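PDB 4PW1: uncharacterized protein from Clostridium leptum, which is of unknown function but belongs to the DUF6836 family and folds into a nine-stranded antiparallel beta sheet surrounded by alpha-helices. Local coordinates for residues B[26-30]-B[248-252]; B[52-57]-B[180-184]; B[80-86]-B[97-103]; B[102-107]-B[196-200]. One frame throughout, in Å; residues are numbered along the deposited sequence.

Interaction 1: B[26-30]-B[248-252]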
loop_
_atom_site.group_PDB
_atom_site.type_symbol
_atom_site.label_atom_id
_atom_site.label_comp_id
_atom_site.label_asym_id
_atom_site.label_seq_id
_atom_site.Cartn_x
_atom_site.Cartn_y
_atom_site.Cartn_z
ATOM N N LEU B 26 2.180 2.235 0.731
ATOM C CA LEU B 26 0.770 2.161 0.972
ATOM C C LEU B 26 0.159 3.520 0.675
ATOM O O LEU B 26 0.485 4.479 1.341
ATOM C CB LEU B 26 0.523 1.766 2.430
ATOM C CG LEU B 26 -0.926 1.607 2.891
ATOM C CD1 LEU B 26 -1.618 0.506 2.104
ATOM C CD2 LEU B 26 -0.952 1.262 4.374
ATOM N N ASN B 27 -0.701 3.598 -0.333
ATOM C CA ASN B 27 -1.415 4.813 -0.631
ATOM C C ASN B 27 -2.865 4.660 -0.204
ATOM O O ASN B 27 -3.545 3.740 -0.649
ATOM C CB ASN B 27 -1.446 5.089 -2.128
ATOM C CG ASN B 27 -0.086 5.412 -2.698
ATOM O OD1 ASN B 27 0.726 6.068 -2.078
ATOM N ND2 ASN B 27 0.179 4.907 -3.873
ATOM N N LEU B 28 -3.336 5.573 0.612
ATOM C CA LEU B 28 -4.761 5.600 0.973
ATOM C C LEU B 28 -5.571 6.413 -0.023
ATOM O O LEU B 28 -5.053 7.371 -0.619
ATOM C CB LEU B 28 -4.908 6.186 2.372
ATOM C CG LEU B 28 -4.119 5.463 3.462
ATOM C CD1 LEU B 28 -4.411 6.125 4.804
ATOM C CD2 LEU B 28 -4.449 3.984 3.485
ATOM N N TYR B 29 -6.797 5.989 -0.244
ATOM C CA TYR B 29 -7.717 6.666 -1.141
ATOM C C TYR B 29 -7.764 8.150 -0.731
ATOM O O TYR B 29 -7.810 8.462 0.462
ATOM C CB TYR B 29 -9.101 6.000 -1.119
ATOM C CG TYR B 29 -10.127 6.779 -1.937
ATOM C CD1 TYR B 29 -10.277 6.553 -3.321
ATOM C CD2 TYR B 29 -10.896 7.780 -1.327
ATOM C CE1 TYR B 29 -11.188 7.268 -4.070
ATOM C CE2 TYR B 29 -11.814 8.504 -2.069
ATOM C CZ TYR B 29 -11.957 8.253 -3.419
ATOM O OH TYR B 29 -12.809 9.025 -4.125
ATOM N N PRO B 30 -7.685 9.069 -1.706
ATOM C CA PRO B 30 -7.638 8.903 -3.146
ATOM C C PRO B 30 -6.234 9.122 -3.745
ATOM O O PRO B 30 -6.116 9.359 -4.948
ATOM C CB PRO B 30 -8.579 10.020 -3.634
ATOM C CG PRO B 30 -8.264 11.146 -2.700
ATOM C CD PRO B 30 -7.938 10.478 -1.358
ATOM N N PHE B 248 -7.443 10.719 8.437
ATOM C CA PHE B 248 -8.290 9.679 7.964
ATOM C C PHE B 248 -8.369 9.672 6.454
ATOM O O PHE B 248 -8.022 10.639 5.804
ATOM C CB PHE B 248 -9.729 9.793 8.515
ATOM C CG PHE B 248 -10.539 10.882 7.861
ATOM C CD1 PHE B 248 -10.439 12.192 8.289
ATOM C CD2 PHE B 248 -11.407 10.597 6.808
ATOM C CE1 PHE B 248 -11.177 13.201 7.668
ATOM C CE2 PHE B 248 -12.129 11.609 6.173
ATOM C CZ PHE B 248 -12.004 12.919 6.612
ATOM N N SER B 249 -8.852 8.550 5.924
ATOM C CA SER B 249 -9.140 8.355 4.515
ATOM C C SER B 249 -10.469 7.651 4.488
ATOM O O SER B 249 -10.632 6.626 5.163
ATOM C CB SER B 249 -8.107 7.427 3.853
ATOM O OG SER B 249 -8.552 7.026 2.551
ATOM N N LEU B 250 -11.401 8.162 3.701
ATOM C CA LEU B 250 -12.723 7.544 3.554
ATOM C C LEU B 250 -13.045 7.326 2.090
ATOM O O LEU B 250 -12.962 8.253 1.288
ATOM C CB LEU B 250 -13.804 8.451 4.175
ATOM C CG LEU B 250 -15.253 8.023 3.903
ATOM C CD1 LEU B 250 -15.515 6.706 4.573
ATOM C CD2 LEU B 250 -16.243 9.087 4.373
ATOM N N LYS B 251 -13.341 6.087 1.729
ATOM C CA LYS B 251 -13.715 5.751 0.364
ATOM C C LYS B 251 -15.097 5.091 0.352
ATOM O O LYS B 251 -15.256 3.987 0.865
ATOM C CB LYS B 251 -12.719 4.773 -0.238
ATOM C CG LYS B 251 -13.068 4.386 -1.660
ATOM C CD LYS B 251 -12.082 3.348 -2.190
ATOM C CE LYS B 251 -12.409 3.007 -3.613
ATOM N NZ LYS B 251 -11.191 2.461 -4.231
ATOM N N TYR B 252 -16.074 5.748 -0.264
ATOM C CA TYR B 252 -17.384 5.109 -0.442
ATOM C C TYR B 252 -17.306 3.965 -1.427
ATOM O O TYR B 252 -16.566 4.042 -2.388
ATOM C CB TYR B 252 -18.429 6.088 -0.903
ATOM C CG TYR B 252 -18.918 6.980 0.191
ATOM C CD1 TYR B 252 -19.966 6.607 1.017
ATOM C CD2 TYR B 252 -18.331 8.197 0.396
ATOM C CE1 TYR B 252 -20.441 7.454 2.011
ATOM C CE2 TYR B 252 -18.756 9.029 1.406
ATOM C CZ TYR B 252 -19.826 8.673 2.198
ATOM O OH TYR B 252 -20.252 9.548 3.171
ATOM O OXT TYR B 252 -17.995 2.959 -1.281
#

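Interaction 2: B[52-57]-B[180-184]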
loop_
_atom_site.group_PDB
_atom_site.type_symbol
_atom_site.label_atom_id
_atom_site.label_comp_id
_atom_site.label_asym_id
_atom_site.label_seq_id
_atom_site.Cartn_x
_atom_site.Cartn_y
_atom_site.Cartn_z
ATOM N N ASN B 52 -9.987 25.904 8.093
ATOM C CA ASN B 52 -10.684 25.458 9.286
ATOM C C ASN B 52 -10.380 23.973 9.641
ATOM O O ASN B 52 -10.285 23.595 10.806
ATOM C CB ASN B 52 -12.156 25.691 9.089
ATOM C CG ASN B 52 -12.508 27.162 9.239
ATOM O OD1 ASN B 52 -12.509 27.676 10.333
ATOM N ND2 ASN B 52 -12.785 27.816 8.158
ATOM N N SER B 53 -10.237 23.139 8.635
ATOM C CA SER B 53 -9.837 21.731 8.877
ATOM C C SER B 53 -8.488 21.629 9.585
ATOM O O SER B 53 -8.331 20.867 10.557
ATOM C CB SER B 53 -9.790 20.973 7.571
ATOM O OG SER B 53 -11.092 20.905 6.985
ATOM N N VAL B 54 -7.519 22.422 9.136
ATOM C CA VAL B 54 -6.211 22.477 9.773
ATOM C C VAL B 54 -6.354 22.844 11.252
ATOM O O VAL B 54 -5.822 22.130 12.131
ATOM C CB VAL B 54 -5.258 23.459 9.062
ATOM C CG1 VAL B 54 -3.971 23.679 9.864
ATOM C CG2 VAL B 54 -4.945 22.984 7.637
ATOM N N ARG B 55 -7.090 23.914 11.561
ATOM C CA ARG B 55 -7.246 24.320 12.963
ATOM C C ARG B 55 -8.032 23.330 13.837
ATOM O O ARG B 55 -7.669 23.083 14.988
ATOM C CB ARG B 55 -7.893 25.714 13.070
ATOM C CG ARG B 55 -7.002 26.869 12.618
ATOM C CD ARG B 55 -7.666 28.200 12.972
ATOM N NE ARG B 55 -8.787 28.444 12.071
ATOM C CZ ARG B 55 -8.692 29.081 10.909
ATOM N NH1 ARG B 55 -7.532 29.520 10.435
ATOM N NH2 ARG B 55 -9.759 29.220 10.160
ATOM N N ILE B 56 -9.117 22.789 13.311
ATOM C CA ILE B 56 -10.044 21.996 14.128
ATOM C C ILE B 56 -9.683 20.503 14.128
ATOM O O ILE B 56 -9.707 19.858 15.176
ATOM C CB ILE B 56 -11.476 22.230 13.653
ATOM C CG1 ILE B 56 -11.883 23.681 13.951
ATOM C CG2 ILE B 56 -12.413 21.252 14.302
ATOM C CD1 ILE B 56 -13.164 24.114 13.268
ATOM N N LEU B 57 -9.352 19.941 12.974
ATOM C CA LEU B 57 -8.916 18.524 12.939
ATOM C C LEU B 57 -7.468 18.397 13.370
ATOM O O LEU B 57 -7.114 17.475 14.113
ATOM C CB LEU B 57 -9.093 17.882 11.550
ATOM C CG LEU B 57 -10.498 17.944 10.954
ATOM C CD1 LEU B 57 -10.582 17.216 9.629
ATOM C CD2 LEU B 57 -11.521 17.366 11.920
ATOM N N ARG B 180 -14.114 16.482 17.052
ATOM C CA ARG B 180 -13.463 17.436 16.130
ATOM C C ARG B 180 -14.156 17.488 14.769
ATOM O O ARG B 180 -14.417 18.587 14.220
ATOM C CB ARG B 180 -11.973 17.148 15.963
ATOM C CG ARG B 180 -11.164 17.477 17.203
ATOM C CD ARG B 180 -9.738 16.990 17.025
ATOM N NE ARG B 180 -8.876 17.327 18.154
ATOM C CZ ARG B 180 -8.291 18.502 18.351
ATOM N NH1 ARG B 180 -8.461 19.519 17.514
ATOM N NH2 ARG B 180 -7.538 18.670 19.426
ATOM N N CYS B 181 -14.496 16.322 14.224
ATOM C CA CYS B 181 -15.235 16.274 12.945
ATOM C C CYS B 181 -16.570 17.042 12.988
ATOM O O CYS B 181 -16.872 17.835 12.085
ATOM C CB CYS B 181 -15.466 14.828 12.491
ATOM S SG CYS B 181 -13.943 13.949 11.970
ATOM N N GLN B 182 -17.337 16.798 14.044
ATOM C CA GLN B 182 -18.611 17.480 14.292
ATOM C C GLN B 182 -18.403 18.994 14.447
ATOM O O GLN B 182 -19.176 19.797 13.911
ATOM C CB GLN B 182 -19.251 16.898 15.568
ATOM C CG GLN B 182 -20.639 17.482 15.902
ATOM C CD GLN B 182 -21.635 17.137 14.828
ATOM O OE1 GLN B 182 -21.859 15.953 14.553
ATOM N NE2 GLN B 182 -22.124 18.150 14.111
HETATM N N MSE B 183 -17.365 19.399 15.184
HETATM C CA MSE B 183 -17.090 20.830 15.365
HETATM C C MSE B 183 -16.782 21.459 14.035
HETATM O O MSE B 183 -17.189 22.579 13.776
HETATM C CB MSE B 183 -15.900 21.154 16.273
HETATM C CG MSE B 183 -16.240 20.941 17.728
HETATM SE SE MSE B 183 -14.617 21.117 18.839
HETATM C CE MSE B 183 -13.930 22.734 17.908
ATOM N N LEU B 184 -16.005 20.782 13.186
ATOM C CA LEU B 184 -15.710 21.346 11.857
ATOM C C LEU B 184 -16.974 21.581 11.037
ATOM O O LEU B 184 -17.150 22.657 10.429
ATOM C CB LEU B 184 -14.745 20.447 11.097
ATOM C CG LEU B 184 -14.431 20.849 9.655
ATOM C CD1 LEU B 184 -13.835 22.244 9.580
ATOM C CD2 LEU B 184 -13.509 19.838 9.039
#

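Interaction 3: B[80-86]-B[97-103]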
loop_
_atom_site.group_PDB
_atom_site.type_symbol
_atom_site.label_atom_id
_atom_site.label_comp_id
_atom_site.label_asym_id
_atom_site.label_seq_id
_atom_site.Cartn_x
_atom_site.Cartn_y
_atom_site.Cartn_z
ATOM N N LEU B 80 -11.347 15.465 -8.498
ATOM C CA LEU B 80 -10.655 15.352 -7.227
ATOM C C LEU B 80 -9.922 16.645 -7.065
ATOM O O LEU B 80 -9.476 17.238 -8.050
ATOM C CB LEU B 80 -9.648 14.177 -7.260
ATOM C CG LEU B 80 -10.276 12.809 -7.535
ATOM C CD1 LEU B 80 -9.204 11.750 -7.806
ATOM C CD2 LEU B 80 -11.132 12.382 -6.376
ATOM N N ARG B 81 -9.759 17.053 -5.826
ATOM C CA ARG B 81 -8.885 18.150 -5.479
ATOM C C ARG B 81 -7.894 17.666 -4.413
ATOM O O ARG B 81 -8.298 17.117 -3.392
ATOM C CB ARG B 81 -9.757 19.306 -4.965
ATOM C CG ARG B 81 -10.524 19.937 -6.142
ATOM C CD ARG B 81 -11.825 20.528 -5.722
ATOM N NE ARG B 81 -12.463 21.264 -6.819
ATOM C CZ ARG B 81 -13.256 20.731 -7.740
ATOM N NH1 ARG B 81 -13.471 19.414 -7.818
ATOM N NH2 ARG B 81 -13.753 21.523 -8.673
ATOM N N PHE B 82 -6.607 17.879 -4.659
ATOM C CA PHE B 82 -5.562 17.450 -3.779
ATOM C C PHE B 82 -4.775 18.622 -3.238
ATOM O O PHE B 82 -4.326 19.482 -3.990
ATOM C CB PHE B 82 -4.553 16.585 -4.521
ATOM C CG PHE B 82 -5.085 15.296 -5.060
ATOM C CD1 PHE B 82 -5.057 14.144 -4.299
ATOM C CD2 PHE B 82 -5.554 15.212 -6.372
ATOM C CE1 PHE B 82 -5.495 12.957 -4.824
ATOM C CE2 PHE B 82 -5.959 14.007 -6.900
ATOM C CZ PHE B 82 -5.946 12.885 -6.121
ATOM N N LEU B 83 -4.518 18.582 -1.930
ATOM C CA LEU B 83 -3.498 19.423 -1.285
ATOM C C LEU B 83 -2.413 18.518 -0.780
ATOM O O LEU B 83 -2.618 17.760 0.187
ATOM C CB LEU B 83 -4.140 20.145 -0.128
ATOM C CG LEU B 83 -3.214 21.073 0.627
ATOM C CD1 LEU B 83 -2.898 22.282 -0.225
ATOM C CD2 LEU B 83 -3.886 21.500 1.925
ATOM N N LYS B 84 -1.273 18.549 -1.444
ATOM C CA LYS B 84 -0.190 17.614 -1.187
ATOM C C LYS B 84 0.957 18.275 -0.448
ATOM O O LYS B 84 1.555 19.216 -0.931
ATOM C CB LYS B 84 0.361 17.041 -2.479
ATOM C CG LYS B 84 1.276 15.815 -2.272
ATOM C CD LYS B 84 1.943 15.482 -3.602
ATOM C CE LYS B 84 2.509 14.084 -3.647
ATOM N NZ LYS B 84 3.545 13.916 -2.628
ATOM N N ASP B 85 1.290 17.710 0.713
ATOM C CA ASP B 85 2.451 18.109 1.499
ATOM C C ASP B 85 2.576 19.617 1.675
ATOM O O ASP B 85 3.633 20.186 1.471
ATOM C CB ASP B 85 3.728 17.493 0.912
ATOM C CG ASP B 85 3.784 15.992 1.079
ATOM O OD1 ASP B 85 3.167 15.428 2.022
ATOM O OD2 ASP B 85 4.491 15.351 0.247
HETATM N N MSE B 86 1.512 20.271 2.150
HETATM C CA MSE B 86 1.629 21.647 2.564
HETATM C C MSE B 86 2.435 21.709 3.864
HETATM O O MSE B 86 2.078 21.062 4.868
HETATM C CB MSE B 86 0.256 22.307 2.747
HETATM C CG MSE B 86 0.396 23.728 3.176
HETATM SE SE MSE B 86 -1.378 24.536 3.381
HETATM C CE MSE B 86 -2.142 23.582 4.855
ATOM N N LEU B 97 3.446 18.442 7.902
ATOM C CA LEU B 97 2.928 18.329 6.542
ATOM C C LEU B 97 1.442 18.062 6.680
ATOM O O LEU B 97 1.021 17.181 7.448
ATOM C CB LEU B 97 3.609 17.183 5.773
ATOM C CG LEU B 97 5.069 17.392 5.394
ATOM C CD1 LEU B 97 5.652 16.180 4.673
ATOM C CD2 LEU B 97 5.247 18.664 4.545
ATOM N N VAL B 98 0.664 18.846 5.963
ATOM C CA VAL B 98 -0.751 18.642 5.829
ATOM C C VAL B 98 -1.062 18.119 4.427
ATOM O O VAL B 98 -0.622 18.702 3.427
ATOM C CB VAL B 98 -1.522 19.932 6.000
ATOM C CG1 VAL B 98 -3.023 19.711 5.806
ATOM C CG2 VAL B 98 -1.238 20.528 7.349
ATOM N N ASN B 99 -1.854 17.060 4.377
ATOM C CA ASN B 99 -2.373 16.507 3.139
ATOM C C ASN B 99 -3.889 16.449 3.223
ATOM O O ASN B 99 -4.448 16.072 4.264
ATOM C CB ASN B 99 -1.806 15.114 2.895
ATOM C CG ASN B 99 -0.394 15.178 2.378
ATOM O OD1 ASN B 99 -0.174 15.351 1.184
ATOM N ND2 ASN B 99 0.561 15.204 3.286
HETATM N N MSE B 100 -4.559 16.812 2.130
HETATM C CA MSE B 100 -5.993 16.725 2.070
HETATM C C MSE B 100 -6.458 16.415 0.709
HETATM O O MSE B 100 -5.776 16.669 -0.261
HETATM C CB MSE B 100 -6.699 18.070 2.426
HETATM C CG MSE B 100 -6.298 18.536 3.781
HETATM SE SE MSE B 100 -7.327 20.233 4.289
HETATM C CE MSE B 100 -8.952 19.665 3.895
ATOM N N ALA B 101 -7.656 15.861 0.625
ATOM C CA ALA B 101 -8.282 15.645 -0.673
ATOM C C ALA B 101 -9.782 15.689 -0.546
ATOM O O ALA B 101 -10.346 15.229 0.455
ATOM C CB ALA B 101 -7.876 14.330 -1.269
ATOM N N LEU B 102 -10.402 16.166 -1.613
ATOM C CA LEU B 102 -11.840 16.133 -1.772
ATOM C C LEU B 102 -12.208 15.426 -3.054
ATOM O O LEU B 102 -11.537 15.587 -4.080
ATOM C CB LEU B 102 -12.406 17.565 -1.812
ATOM C CG LEU B 102 -12.324 18.287 -0.460
ATOM C CD1 LEU B 102 -11.015 19.028 -0.335
ATOM C CD2 LEU B 102 -13.485 19.254 -0.358
ATOM N N ASP B 103 -13.291 14.658 -2.966
ATOM C CA ASP B 103 -13.913 14.008 -4.100
ATOM C C ASP B 103 -15.384 14.463 -4.160
ATOM O O ASP B 103 -15.791 15.310 -3.385
ATOM C CB ASP B 103 -13.704 12.489 -3.999
ATOM C CG ASP B 103 -14.542 11.792 -2.905
ATOM O OD1 ASP B 103 -15.383 12.416 -2.244
ATOM O OD2 ASP B 103 -14.342 10.561 -2.708
HETATM O O HOH W 1 -13.417 17.365 -5.799
#

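Interaction 4: B[102-107]-B[196-200]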
loop_
_atom_site.group_PDB
_atom_site.type_symbol
_atom_site.label_atom_id
_atom_site.label_comp_id
_atom_site.label_asym_id
_atom_site.label_seq_id
_atom_site.Cartn_x
_atom_site.Cartn_y
_atom_site.Cartn_z
ATOM N N LEU B 102 -10.402 16.166 -1.613
ATOM C CA LEU B 102 -11.840 16.133 -1.772
ATOM C C LEU B 102 -12.208 15.426 -3.054
ATOM O O LEU B 102 -11.537 15.587 -4.080
ATOM C CB LEU B 102 -12.406 17.565 -1.812
ATOM C CG LEU B 102 -12.324 18.287 -0.460
ATOM C CD1 LEU B 102 -11.015 19.028 -0.335
ATOM C CD2 LEU B 102 -13.485 19.254 -0.358
ATOM N N ASP B 103 -13.291 14.658 -2.966
ATOM C CA ASP B 103 -13.913 14.008 -4.100
ATOM C C ASP B 103 -15.384 14.463 -4.160
ATOM O O ASP B 103 -15.791 15.310 -3.385
ATOM C CB ASP B 103 -13.704 12.489 -3.999
ATOM C CG ASP B 103 -14.542 11.792 -2.905
ATOM O OD1 ASP B 103 -15.383 12.416 -2.244
ATOM O OD2 ASP B 103 -14.342 10.561 -2.708
ATOM N N PRO B 104 -16.177 13.909 -5.067
ATOM C CA PRO B 104 -17.575 14.411 -5.140
ATOM C C PRO B 104 -18.413 14.222 -3.882
ATOM O O PRO B 104 -19.410 14.890 -3.747
ATOM C CB PRO B 104 -18.174 13.614 -6.303
ATOM C CG PRO B 104 -16.977 13.287 -7.180
ATOM C CD PRO B 104 -15.861 13.027 -6.198
ATOM N N ASN B 105 -18.008 13.353 -2.958
ATOM C CA ASN B 105 -18.709 13.211 -1.692
ATOM C C ASN B 105 -18.175 14.108 -0.583
ATOM O O ASN B 105 -18.703 14.083 0.517
ATOM C CB ASN B 105 -18.695 11.771 -1.222
ATOM C CG ASN B 105 -19.639 10.908 -2.023
ATOM O OD1 ASN B 105 -20.828 11.176 -2.086
ATOM N ND2 ASN B 105 -19.108 9.889 -2.659
ATOM N N GLY B 106 -17.170 14.921 -0.874
ATOM C CA GLY B 106 -16.631 15.853 0.135
ATOM C C GLY B 106 -15.227 15.485 0.572
ATOM O O GLY B 106 -14.406 15.033 -0.242
ATOM N N LEU B 107 -14.927 15.741 1.847
ATOM C CA LEU B 107 -13.594 15.523 2.382
ATOM C C LEU B 107 -13.389 14.038 2.555
ATOM O O LEU B 107 -14.062 13.414 3.349
ATOM C CB LEU B 107 -13.401 16.227 3.734
ATOM C CG LEU B 107 -12.021 16.083 4.376
ATOM C CD1 LEU B 107 -10.956 16.808 3.524
ATOM C CD2 LEU B 107 -12.003 16.661 5.779
ATOM N N TYR B 196 -17.967 20.535 3.746
ATOM C CA TYR B 196 -17.548 19.322 3.007
ATOM C C TYR B 196 -17.330 18.095 3.889
ATOM O O TYR B 196 -16.920 17.044 3.372
ATOM C CB TYR B 196 -16.244 19.590 2.234
ATOM C CG TYR B 196 -16.452 20.583 1.127
ATOM C CD1 TYR B 196 -17.227 20.271 -0.002
ATOM C CD2 TYR B 196 -15.949 21.857 1.233
ATOM C CE1 TYR B 196 -17.444 21.219 -1.005
ATOM C CE2 TYR B 196 -16.152 22.801 0.251
ATOM C CZ TYR B 196 -16.908 22.489 -0.853
ATOM O OH TYR B 196 -17.072 23.468 -1.780
ATOM N N ILE B 197 -17.609 18.173 5.191
ATOM C CA ILE B 197 -17.498 16.989 6.054
ATOM C C ILE B 197 -18.839 16.439 6.608
ATOM O O ILE B 197 -18.956 15.245 6.905
ATOM C CB ILE B 197 -16.474 17.202 7.207
ATOM C CG1 ILE B 197 -16.099 15.813 7.763
ATOM C CG2 ILE B 197 -16.995 18.156 8.304
ATOM C CD1 ILE B 197 -14.841 15.768 8.593
ATOM N N GLY B 198 -19.846 17.306 6.740
ATOM C CA GLY B 198 -21.139 16.949 7.421
ATOM C C GLY B 198 -21.841 15.758 6.837
ATOM O O GLY B 198 -22.326 14.873 7.570
ATOM N N ASP B 199 -21.816 15.674 5.512
ATOM C CA ASP B 199 -22.431 14.542 4.814
ATOM C C ASP B 199 -21.721 13.225 5.065
ATOM O O ASP B 199 -22.316 12.155 4.821
ATOM C CB ASP B 199 -22.515 14.790 3.294
ATOM C CG ASP B 199 -23.561 15.825 2.911
ATOM O OD1 ASP B 199 -24.268 16.280 3.782
ATOM O OD2 ASP B 199 -23.662 16.199 1.726
ATOM N N ASN B 200 -20.452 13.272 5.509
ATOM C CA ASN B 200 -19.675 12.055 5.771
ATOM C C ASN B 200 -19.657 11.555 7.226
ATOM O O ASN B 200 -19.160 10.446 7.504
ATOM C CB ASN B 200 -18.236 12.257 5.252
ATOM C CG ASN B 200 -18.163 12.269 3.745
ATOM O OD1 ASN B 200 -19.084 11.787 3.061
ATOM N ND2 ASN B 200 -17.055 12.824 3.207
HETATM O O HOH W 2 -15.917 11.845 0.639
HETATM O O HOH W 3 -19.095 15.321 3.061
#

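Interaction 1: B[26-30]-B[248-252]
Ser249 and Tyr29 share the one hydrogen bond between residues 26-30 and 248-252. The hydroxyl OG of Ser249 gives its proton to the carbonyl O of Tyr29 at 2.6 Å, approaching 15° out of the carbonyl plane. OG can do this because it stands anti to its own backbone N (chi1 168°), which swings the hydroxyl out toward the loop. The acceptor is the carbonyl of the cis peptide bond between Tyr29 and Pro30, and the serine hydroxyl thereby holds the backbone just past the end of strand 24-28.

The second kind of interaction is CH-pi. The extended side chain of Lys251 runs crosswise over the Tyr29 ring, with Lys251 CG over the middle of one face, 3.9 Å from the ring centroid. Pro30 CB lies over the opposite face, and the ring is thus sandwiched between aliphatic groups. Its hydroxyl reaches past this layer to a hydrogen bond with Asp103 OD2, which fixes the far end of the ring as well.

Plain apolar packing completes the contact: Leu28 CB rests on Ser249 CB at 3.7 Å, and the Leu28 side chain also packs on Val235, Ile237 and Tyr223. A strand that crosses one face of the large antiparallel sheet is therefore fastened to strand 244-251 by one serine-to-carbonyl bond and by aliphatic and ring packing, while Asn27 and Leu28 extend antiparallel pairing into the second subunit.

Interaction 2: B[52-57]-B[180-184]
Two antiparallel-leaning helices, 44-58 and 173-190, pack here by knobs-into-holes, their local axes 9.2 Å apart and their directions 144° from each other. The knob is Leu184, which enters a hole formed by Asn52, Ser53, Ile56 and Leu57. Its CG lies anti to the backbone N (chi1 175°), which points the two methyls into that hole. Leu184 CD1 settles against Asn52 CB, while Leu184 CD2 comes to 3.3 Å from Ser53 OG and also meets Leu57 CD1. That hydroxyl spends its polarity on Phe49 O, within its own helix.

Ile56 forms one wall of the hole: its CG2 branch lies on Leu184 CB at 4.0 Å and touches CB of Met183, which is a selenomethionine. Leu57 turns CD2 toward the backbone of Arg180 and toward Cys181 SG, 4.2 Å away.

At the margin the extended chain of Arg180 reaches over the end of this apolar layer. Arg180 NH1 donates to Ile56 O at 2.7 Å, with the oxygen in the guanidinium plane and an N-H...O angle of 155°. Ile56 O lies close to the C-terminal end of helix 44-58, where the helix dipole would probably favour a positive charge, so the contact joins an apolar centre to a charged rim.

Interaction 3: B[80-86]-B[97-103]
Asn99 and Asp85 set their flat ends nearly perpendicular, amide and carboxylate planes 84° apart, and are linked by two bonds. Asn99 ND2 donates to Asp85 OD1 at 2.9 Å, in the amide plane, and on the anti side of the carboxylate but tilted out of its plane. Asn99 OD1 in turn accepts from Asp85 N at 2.8 Å, the donor lying well above the carbonyl plane. The side chain thus takes over where the backbone register slips by one: between Leu83 and Met86 the strand 80-89 forms a beta bulge.

Beyond the bulge, Met86 and Val98 run alongside each other in the same direction, with Met86 CE 3.9 Å from Val98 CB. On the same face Leu83 CB meets Met100 CB, the pair being hydrogen-bonded through Leu83 N to Met100 O at 2.8 Å. On the other face Phe82 CD1 touches Ala101 CB at 4.1 Å. Arg81 and Leu102 form a further hydrogen-bonded pair; a water accepts from Arg81 NH1 and donates, weakly, to Leu102 O, while Arg81 NE makes a salt bridge to Glu43.

In this hairpin the face of Met86, Met100 and Arg81 is packed by helix 44-58, whereas Phe82 meets the rings of Trp31 and Tyr34.

Interaction 4: B[102-107]-B[196-200]
A tight beta hairpin turn meets the segment 196-200 leading into helix 198-210 here. Asp103 to Gly106 form a type I beta turn joining strands 95-103 and 106-114, and the incoming loop 196-197 lies along its exit. The main link is from backbone to backbone: Leu107 N donates to Tyr196 O at 2.8 Å in a nearly straight bond of 169°. The same carbonyl receives a proton from a water that also donates to Asn105 O, so both ends of that bridge are backbone oxygens. Gly106 CA approaches Tyr196 O as well, in a CH...O contact.

Over one face of the Tyr196 ring sits the CD2 methyl of Leu102, 4.0 Å from the centroid and offset toward the CG side. The two side chains are set roughly perpendicular, and Phe49 of helix 44-58 meets the ring edge-to-face. Within the turn, Asp103 OD1 accepts from Asn105 N to make an Asx turn, and it also takes a proton from a second water.

The Asn200 side chain, its CG anti to the carbonyl carbon (chi1 -71°), brings ND2 to this water and to the hairpin backbone. Asn200 ND2 makes a further, weak bond to Leu107 O at 3.1 Å, while Asn200 OD1 is held by the hydroxyl of Tyr252. Deeper in, the side chains of Leu107 and Ile197 extend alongside one another, Leu107 CD2 4.1 Å from Ile197 CD1, and Ile197 continues onto Cys181 and Leu184 of helix 173-190.

In the fold
Interaction 3 is mostly backbone pairing, with a side-chain substitute at its bulge, and interaction 4 takes up where its strand 95-103 ends, sharing Leu102 and Asp103. Interaction 2 is helix against helix, apolar at the centre with an arginine at its rim; it touches interaction 3 through Val54 and Ser53 and interaction 4 through Leu57 and Leu184. Interactions 1 and 2 lie on opposite sides of the chain's centre, about 19 Å apart between centres. Interactions 1 and 4 are largely buried, the others only partly so. Tyrosine hydroxyls tie interaction 1 to both segments of interaction 4, Tyr29 to Asp103 and Tyr252 to Asn200, whereas methyl contacts join the helices.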